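Long-range contact in putative branched-chain amino acid ABC transporter (Rhodospirillum rubrum ATCC 11170, PDB 3HUT), which probably binds branched-chain amino acids or related ligands outside the cell membrane for uptake by an ABC transporter: residues Val242-Ala255 against Leu335-Ile348. Numbering follows the deposited sequence.
Sequences VEGVRLATAFVLGA and LTRLVVREGDFRVI
The Arg-341 guanidinium lays one face over the backbone of Gly-244, Arg-341 NH2 lying 3.6 Å from Gly-244 CA. At its edge, in plane, sits a water, which accepts from NH1 and donates to Glu-243 OE1. The flat Glu-243 carboxylate grips the turn at Glu-342 and Gly-343, between Arg-341 and Asp-344. Glu-243 OE1 takes Glu-342 N on its syn lone pair at 2.6 Å. Glu-243 OE2 takes Gly-343 N, also on the syn side, at 2.9 Å and nearly straight (169°). A bend at chi2 (-73°) folds the carboxylate back to these amides. With an alanine in place of Glu-243, both turn amides would probably lose this acceptor and the hairpin tip would be freer to move. Beyond this, strands 246-249 and 331-341 pair antiparallel, with two-way backbone bonds at Leu-247/Leu-338 and Thr-249/Thr-336. On the face of Leu-247 and Thr-249, Leu-338 CD1 lies 3.6 Å from Leu-247 CD1. Leu-338 CD2 meets Val-252 CG1 tip to tip at 4.0 Å. Val-252 CG2 presses on Thr-336 CB at 3.5 Å. Tyr-230 also packs on Leu-338. The contact thus joins the C-terminal hairpin to strand 246-249 within one lobe's mixed sheet: backbone bonds and mostly apolar side chains hold the strands, and a carboxylate that probably stays ionised holds the turn.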
ATOM      1  N   VAL A 242     -14.263   1.412 -19.573  1.00  8.50           N
ATOM      2  CA  VAL A 242     -13.423   1.974 -18.517  1.00  7.69           C
ATOM      3  C   VAL A 242     -12.539   3.132 -18.970  1.00  9.34           C
ATOM      4  O   VAL A 242     -11.772   3.685 -18.176  1.00  8.53           O
ATOM      5  CB  VAL A 242     -12.550   0.877 -17.836  1.00 10.76           C
ATOM      6  CG1 VAL A 242     -13.460  -0.159 -17.175  1.00  9.70           C
ATOM      7  CG2 VAL A 242     -11.619   0.213 -18.846  1.00  8.85           C
ATOM      8  N   GLU A 243     -12.648   3.511 -20.239  1.00  8.56           N
ATOM      9  CA  GLU A 243     -11.861   4.628 -20.750  1.00  8.77           C
ATOM     10  C   GLU A 243     -12.253   5.891 -19.986  1.00  9.93           C
ATOM     11  O   GLU A 243     -13.438   6.155 -19.785  1.00 11.64           O
ATOM     12  CB  GLU A 243     -12.133   4.836 -22.241  1.00  9.87           C
ATOM     13  CG  GLU A 243     -11.508   3.790 -23.144  1.00 10.03           C
ATOM     14  CD  GLU A 243     -10.007   3.950 -23.262  1.00 11.64           C
ATOM     15  OE1 GLU A 243      -9.562   5.007 -23.763  1.00 12.75           O
ATOM     16  OE2 GLU A 243      -9.271   3.025 -22.861  1.00  9.79           O
ATOM     17  N   GLY A 244     -11.264   6.663 -19.554  1.00  8.21           N
ATOM     18  CA  GLY A 244     -11.561   7.883 -18.833  1.00  7.56           C
ATOM     19  C   GLY A 244     -11.650   7.752 -17.323  1.00  7.38           C
ATOM     20  O   GLY A 244     -11.695   8.764 -16.625  1.00  8.34           O
ATOM     21  N   VAL A 245     -11.681   6.527 -16.804  1.00  6.84           N
ATOM     22  CA  VAL A 245     -11.748   6.342 -15.357  1.00  7.10           C
ATOM     23  C   VAL A 245     -10.451   6.845 -14.721  1.00  8.26           C
ATOM     24  O   VAL A 245      -9.355   6.616 -15.242  1.00  8.15           O
ATOM     25  CB  VAL A 245     -11.967   4.850 -14.977  1.00  7.05           C
ATOM     26  CG1 VAL A 245     -11.902   4.674 -13.461  1.00  6.02           C
ATOM     27  CG2 VAL A 245     -13.329   4.382 -15.480  1.00  5.55           C
ATOM     28  N   ARG A 246     -10.580   7.551 -13.605  1.00  8.89           N
ATOM     29  CA  ARG A 246      -9.420   8.084 -12.906  1.00  9.24           C
ATOM     30  C   ARG A 246      -9.226   7.405 -11.564  1.00  9.23           C
ATOM     31  O   ARG A 246     -10.189   7.009 -10.913  1.00  7.79           O
ATOM     32  CB  ARG A 246      -9.574   9.589 -12.703  1.00 11.37           C
ATOM     33  CG  ARG A 246      -9.310  10.387 -13.965  1.00 15.29           C
ATOM     34  CD  ARG A 246      -9.786  11.815 -13.831  1.00 21.40           C
ATOM     35  NE  ARG A 246      -9.485  12.579 -15.035  1.00 27.38           N
ATOM     36  CZ  ARG A 246      -9.903  13.818 -15.260  1.00 32.54           C
ATOM     37  NH1 ARG A 246     -10.651  14.444 -14.359  1.00 33.32           N
ATOM     38  NH2 ARG A 246      -9.573  14.429 -16.393  1.00 34.52           N
ATOM     39  N   LEU A 247      -7.967   7.267 -11.159  1.00  7.90           N
ATOM     40  CA  LEU A 247      -7.642   6.652  -9.883  1.00  7.51           C
ATOM     41  C   LEU A 247      -6.223   7.032  -9.490  1.00  8.78           C
ATOM     42  O   LEU A 247      -5.411   7.413 -10.338  1.00  3.73           O
ATOM     43  CB  LEU A 247      -7.760   5.119  -9.963  1.00  9.34           C
ATOM     44  CG  LEU A 247      -6.843   4.299 -10.887  1.00 13.36           C
ATOM     45  CD1 LEU A 247      -5.378   4.498 -10.529  1.00 19.97           C
ATOM     46  CD2 LEU A 247      -7.190   2.822 -10.748  1.00 17.08           C
ATOM     47  N   ALA A 248      -5.930   6.932  -8.201  1.00  8.43           N
ATOM     48  CA  ALA A 248      -4.597   7.226  -7.702  1.00 10.06           C
ATOM     49  C   ALA A 248      -4.063   5.960  -7.041  1.00 10.70           C
ATOM     50  O   ALA A 248      -4.826   5.188  -6.468  1.00 11.02           O
ATOM     51  CB  ALA A 248      -4.648   8.372  -6.686  1.00 10.83           C
ATOM     52  N   THR A 249      -2.758   5.744  -7.132  1.00 11.78           N
ATOM     53  CA  THR A 249      -2.146   4.576  -6.522  1.00 13.23           C
ATOM     54  C   THR A 249      -0.714   4.898  -6.112  1.00 12.09           C
ATOM     55  O   THR A 249      -0.117   5.849  -6.611  1.00 12.84           O
ATOM     56  CB  THR A 249      -2.149   3.370  -7.488  1.00 15.53           C
ATOM     57  OG1 THR A 249      -1.761   2.192  -6.771  1.00 21.88           O
ATOM     58  CG2 THR A 249      -1.174   3.597  -8.637  1.00 14.75           C
ATOM     59  N   ALA A 250      -0.173   4.107  -5.191  1.00 11.12           N
ATOM     60  CA  ALA A 250       1.185   4.312  -4.701  1.00 10.47           C
ATOM     61  C   ALA A 250       2.214   3.850  -5.731  1.00  8.61           C
ATOM     62  O   ALA A 250       2.997   4.647  -6.234  1.00  6.88           O
ATOM     63  CB  ALA A 250       1.377   3.563  -3.386  1.00 10.77           C
ATOM     64  N   PHE A 251       2.192   2.561  -6.046  1.00 10.03           N
ATOM     65  CA  PHE A 251       3.115   1.980  -7.020  1.00  9.07           C
ATOM     66  C   PHE A 251       2.528   2.009  -8.435  1.00  9.16           C
ATOM     67  O   PHE A 251       1.437   1.501  -8.669  1.00  9.64           O
ATOM     68  CB  PHE A 251       3.435   0.534  -6.630  1.00  8.80           C
ATOM     69  CG  PHE A 251       4.323  -0.185  -7.612  1.00  9.58           C
ATOM     70  CD1 PHE A 251       5.564   0.335  -7.958  1.00  9.85           C
ATOM     71  CD2 PHE A 251       3.926  -1.397  -8.172  1.00 10.58           C
ATOM     72  CE1 PHE A 251       6.401  -0.341  -8.847  1.00 11.01           C
ATOM     73  CE2 PHE A 251       4.753  -2.080  -9.060  1.00 10.33           C
ATOM     74  CZ  PHE A 251       5.995  -1.550  -9.398  1.00 12.09           C
ATOM     75  N   VAL A 252       3.257   2.602  -9.372  1.00  7.59           N
ATOM     76  CA  VAL A 252       2.799   2.669 -10.757  1.00  8.27           C
ATOM     77  C   VAL A 252       3.761   1.868 -11.627  1.00  9.69           C
ATOM     78  O   VAL A 252       4.915   2.253 -11.813  1.00 10.75           O
ATOM     79  CB  VAL A 252       2.748   4.117 -11.264  1.00  7.91           C
ATOM     80  CG1 VAL A 252       2.177   4.154 -12.678  1.00  7.85           C
ATOM     81  CG2 VAL A 252       1.904   4.966 -10.325  1.00  5.10           C
ATOM     82  N   LEU A 253       3.283   0.752 -12.158  1.00 10.25           N
ATOM     83  CA  LEU A 253       4.122  -0.106 -12.983  1.00 11.77           C
ATOM     84  C   LEU A 253       4.625   0.603 -14.235  1.00 13.13           C
ATOM     85  O   LEU A 253       5.821   0.570 -14.534  1.00 13.88           O
ATOM     86  CB  LEU A 253       3.347  -1.361 -13.384  1.00 14.27           C
ATOM     87  CG  LEU A 253       4.198  -2.531 -13.880  1.00 17.34           C
ATOM     88  CD1 LEU A 253       5.041  -3.066 -12.720  1.00 17.64           C
ATOM     89  CD2 LEU A 253       3.301  -3.628 -14.427  1.00 18.54           C
ATOM     90  N   GLY A 254       3.711   1.236 -14.965  1.00 12.47           N
ATOM     91  CA  GLY A 254       4.086   1.933 -16.184  1.00 13.60           C
ATOM     92  C   GLY A 254       4.470   3.378 -15.934  1.00 15.36           C
ATOM     93  O   GLY A 254       4.132   4.265 -16.717  1.00 15.23           O
ATOM     94  N   ALA A 255       5.179   3.609 -14.835  1.00 14.90           N
ATOM     95  CA  ALA A 255       5.611   4.949 -14.464  1.00 16.98           C
ATOM     96  C   ALA A 255       6.680   5.449 -15.416  1.00 18.89           C
ATOM     97  O   ALA A 255       7.271   4.674 -16.164  1.00 20.58           O
ATOM     98  CB  ALA A 255       6.155   4.945 -13.038  1.00 16.20           C
ATOM     99  N   LEU A 335       0.568  10.043  -3.670  1.00  8.54           N
ATOM    100  CA  LEU A 335       0.076   9.110  -4.678  1.00  7.14           C
ATOM    101  C   LEU A 335       0.203   9.664  -6.093  1.00  8.11           C
ATOM    102  O   LEU A 335       0.375  10.866  -6.284  1.00  7.36           O
ATOM    103  CB  LEU A 335      -1.382   8.751  -4.376  1.00  7.53           C
ATOM    104  CG  LEU A 335      -1.604   8.212  -2.956  1.00  9.83           C
ATOM    105  CD1 LEU A 335      -3.072   7.878  -2.747  1.00 11.02           C
ATOM    106  CD2 LEU A 335      -0.733   6.977  -2.726  1.00  7.49           C
ATOM    107  N   THR A 336       0.125   8.776  -7.083  1.00  6.99           N
ATOM    108  CA  THR A 336       0.234   9.171  -8.484  1.00  6.56           C
ATOM    109  C   THR A 336      -1.138   9.051  -9.150  1.00  7.31           C
ATOM    110  O   THR A 336      -1.744   7.978  -9.146  1.00  6.74           O
ATOM    111  CB  THR A 336       1.248   8.273  -9.227  1.00  6.36           C
ATOM    112  OG1 THR A 336       2.537   8.399  -8.610  1.00  8.53           O
ATOM    113  CG2 THR A 336       1.343   8.664 -10.693  1.00  7.94           C
ATOM    114  N   ARG A 337      -1.622  10.154  -9.714  1.00  7.93           N
ATOM    115  CA  ARG A 337      -2.932  10.174 -10.370  1.00  7.66           C
ATOM    116  C   ARG A 337      -2.845   9.624 -11.784  1.00  8.40           C
ATOM    117  O   ARG A 337      -1.971  10.016 -12.560  1.00  7.64           O
ATOM    118  CB  ARG A 337      -3.478  11.600 -10.404  1.00  8.40           C
ATOM    119  CG  ARG A 337      -3.727  12.201  -9.024  1.00  9.72           C
ATOM    120  CD  ARG A 337      -4.117  13.666  -9.143  1.00 11.05           C
ATOM    121  NE  ARG A 337      -4.456  14.270  -7.855  1.00 11.70           N
ATOM    122  CZ  ARG A 337      -4.819  15.542  -7.704  1.00 11.80           C
ATOM    123  NH1 ARG A 337      -4.886  16.343  -8.760  1.00 13.02           N
ATOM    124  NH2 ARG A 337      -5.120  16.011  -6.504  1.00 11.73           N
ATOM    125  N   LEU A 338      -3.771   8.729 -12.115  1.00  7.46           N
ATOM    126  CA  LEU A 338      -3.792   8.093 -13.422  1.00  7.73           C
ATOM    127  C   LEU A 338      -5.162   8.190 -14.084  1.00  7.32           C
ATOM    128  O   LEU A 338      -6.161   8.482 -13.432  1.00  5.47           O
ATOM    129  CB  LEU A 338      -3.437   6.610 -13.278  1.00  7.57           C
ATOM    130  CG  LEU A 338      -2.177   6.240 -12.491  1.00  8.45           C
ATOM    131  CD1 LEU A 338      -2.180   4.742 -12.208  1.00  9.31           C
ATOM    132  CD2 LEU A 338      -0.938   6.633 -13.283  1.00  6.96           C
ATOM    133  N   VAL A 339      -5.191   7.941 -15.388  1.00  6.43           N
ATOM    134  CA  VAL A 339      -6.437   7.933 -16.139  1.00  6.53           C
ATOM    135  C   VAL A 339      -6.294   6.816 -17.158  1.00  6.78           C
ATOM    136  O   VAL A 339      -5.200   6.571 -17.675  1.00  7.57           O
ATOM    137  CB  VAL A 339      -6.707   9.276 -16.878  1.00  7.83           C
ATOM    138  CG1 VAL A 339      -5.677   9.506 -17.967  1.00  7.94           C
ATOM    139  CG2 VAL A 339      -8.115   9.263 -17.478  1.00  7.80           C
ATOM    140  N   VAL A 340      -7.389   6.116 -17.416  1.00  5.57           N
ATOM    141  CA  VAL A 340      -7.379   5.040 -18.392  1.00  5.99           C
ATOM    142  C   VAL A 340      -7.611   5.687 -19.744  1.00  6.34           C
ATOM    143  O   VAL A 340      -8.645   6.309 -19.962  1.00  6.83           O
ATOM    144  CB  VAL A 340      -8.518   4.031 -18.140  1.00  7.79           C
ATOM    145  CG1 VAL A 340      -8.513   2.961 -19.235  1.00  6.05           C
ATOM    146  CG2 VAL A 340      -8.363   3.399 -16.760  1.00  6.19           C
ATOM    147  N   ARG A 341      -6.645   5.568 -20.644  1.00  8.40           N
ATOM    148  CA  ARG A 341      -6.804   6.147 -21.968  1.00  9.83           C
ATOM    149  C   ARG A 341      -6.168   5.231 -22.995  1.00 11.47           C
ATOM    150  O   ARG A 341      -5.022   4.812 -22.851  1.00 10.82           O
ATOM    151  CB  ARG A 341      -6.174   7.543 -22.037  1.00 11.18           C
ATOM    152  CG  ARG A 341      -6.646   8.358 -23.234  1.00 13.10           C
ATOM    153  CD  ARG A 341      -8.164   8.581 -23.184  1.00 17.75           C
ATOM    154  NE  ARG A 341      -8.570   9.482 -22.106  1.00 17.50           N
ATOM    155  CZ  ARG A 341      -9.834   9.692 -21.741  1.00 22.18           C
ATOM    156  NH1 ARG A 341     -10.825   9.059 -22.360  1.00 19.85           N
ATOM    157  NH2 ARG A 341     -10.113  10.547 -20.762  1.00 18.88           N
ATOM    158  N   GLU A 342      -6.933   4.911 -24.030  1.00 12.72           N
ATOM    159  CA  GLU A 342      -6.465   4.036 -25.089  1.00 13.68           C
ATOM    160  C   GLU A 342      -5.933   2.693 -24.600  1.00 12.03           C
ATOM    161  O   GLU A 342      -4.858   2.262 -25.002  1.00 10.31           O
ATOM    162  CB  GLU A 342      -5.403   4.747 -25.930  1.00 17.54           C
ATOM    163  CG  GLU A 342      -5.958   5.922 -26.715  1.00 22.55           C
ATOM    164  CD  GLU A 342      -4.903   6.623 -27.546  1.00 27.90           C
ATOM    165  OE1 GLU A 342      -4.202   5.934 -28.319  1.00 31.33           O
ATOM    166  OE2 GLU A 342      -4.779   7.865 -27.432  1.00 30.54           O
ATOM    167  N   GLY A 343      -6.685   2.049 -23.713  1.00 10.53           N
ATOM    168  CA  GLY A 343      -6.312   0.727 -23.238  1.00  9.01           C
ATOM    169  C   GLY A 343      -5.212   0.549 -22.212  1.00  9.78           C
ATOM    170  O   GLY A 343      -4.715  -0.563 -22.045  1.00  7.96           O
ATOM    171  N   ASP A 344      -4.813   1.616 -21.528  1.00  8.12           N
ATOM    172  CA  ASP A 344      -3.786   1.479 -20.501  1.00  9.46           C
ATOM    173  C   ASP A 344      -3.860   2.647 -19.538  1.00  8.77           C
ATOM    174  O   ASP A 344      -4.458   3.682 -19.844  1.00  9.02           O
ATOM    175  CB  ASP A 344      -2.388   1.412 -21.123  1.00 10.19           C
ATOM    176  CG  ASP A 344      -1.385   0.676 -20.239  1.00 13.64           C
ATOM    177  OD1 ASP A 344      -1.666   0.447 -19.038  1.00 14.34           O
ATOM    178  OD2 ASP A 344      -0.303   0.327 -20.748  1.00 16.75           O
ATOM    179  N   PHE A 345      -3.265   2.471 -18.365  1.00  7.89           N
ATOM    180  CA  PHE A 345      -3.247   3.519 -17.355  1.00  9.21           C
ATOM    181  C   PHE A 345      -2.190   4.550 -17.744  1.00 10.07           C
ATOM    182  O   PHE A 345      -1.056   4.196 -18.075  1.00 11.93           O
ATOM    183  CB  PHE A 345      -2.923   2.913 -15.989  1.00  7.50           C
ATOM    184  CG  PHE A 345      -3.929   1.900 -15.525  1.00  7.76           C
ATOM    185  CD1 PHE A 345      -5.141   2.305 -14.972  1.00  6.49           C
ATOM    186  CD2 PHE A 345      -3.672   0.540 -15.657  1.00  8.07           C
ATOM    187  CE1 PHE A 345      -6.083   1.372 -14.558  1.00  6.25           C
ATOM    188  CE2 PHE A 345      -4.609  -0.404 -15.246  1.00  7.24           C
ATOM    189  CZ  PHE A 345      -5.817   0.015 -14.694  1.00  6.96           C
ATOM    190  N   ARG A 346      -2.569   5.822 -17.704  1.00  9.58           N
ATOM    191  CA  ARG A 346      -1.665   6.904 -18.071  1.00  8.92           C
ATOM    192  C   ARG A 346      -1.388   7.828 -16.892  1.00  9.26           C
ATOM    193  O   ARG A 346      -2.293   8.175 -16.140  1.00  9.56           O
ATOM    194  CB  ARG A 346      -2.268   7.724 -19.219  1.00  9.37           C
ATOM    195  CG  ARG A 346      -2.521   6.931 -20.501  1.00 13.36           C
ATOM    196  CD  ARG A 346      -1.218   6.343 -21.037  1.00 18.39           C
ATOM    197  NE  ARG A 346      -1.346   5.759 -22.372  1.00 25.37           N
ATOM    198  CZ  ARG A 346      -2.117   4.719 -22.666  1.00 24.53           C
ATOM    199  NH1 ARG A 346      -2.835   4.148 -21.716  1.00 29.22           N
ATOM    200  NH2 ARG A 346      -2.163   4.246 -23.906  1.00 25.36           N
ATOM    201  N   VAL A 347      -0.133   8.216 -16.721  1.00  8.35           N
ATOM    202  CA  VAL A 347       0.211   9.132 -15.644  1.00 11.54           C
ATOM    203  C   VAL A 347      -0.279  10.514 -16.078  1.00 12.43           C
ATOM    204  O   VAL A 347       0.142  11.034 -17.113  1.00 12.29           O
ATOM    205  CB  VAL A 347       1.733   9.166 -15.396  1.00 10.83           C
ATOM    206  CG1 VAL A 347       2.056  10.149 -14.276  1.00 13.41           C
ATOM    207  CG2 VAL A 347       2.225   7.773 -15.023  1.00 12.66           C
ATOM    208  N   ILE A 348      -1.185  11.093 -15.298  1.00 13.82           N
ATOM    209  CA  ILE A 348      -1.745  12.406 -15.608  1.00 16.54           C
ATOM    210  C   ILE A 348      -0.708  13.523 -15.500  1.00 18.93           C
ATOM    211  O   ILE A 348      -0.609  14.331 -16.453  1.00 21.30           O
ATOM    212  CB  ILE A 348      -2.935  12.729 -14.677  1.00 16.25           C
ATOM    213  CG1 ILE A 348      -4.078  11.747 -14.942  1.00 14.05           C
ATOM    214  CG2 ILE A 348      -3.403  14.160 -14.895  1.00 15.57           C
ATOM    215  CD1 ILE A 348      -5.261  11.916 -14.020  1.00 14.94           C
TER
HETATM  216  O   HOH W   1     -11.013   7.097 -24.731  1.00 22.50           O
HETATM  217  O   HOH W   2       2.954   7.327  -6.042  1.00  9.68           O
HETATM  218  O   HOH W   3       0.943   4.123 -16.013  1.00 16.87           O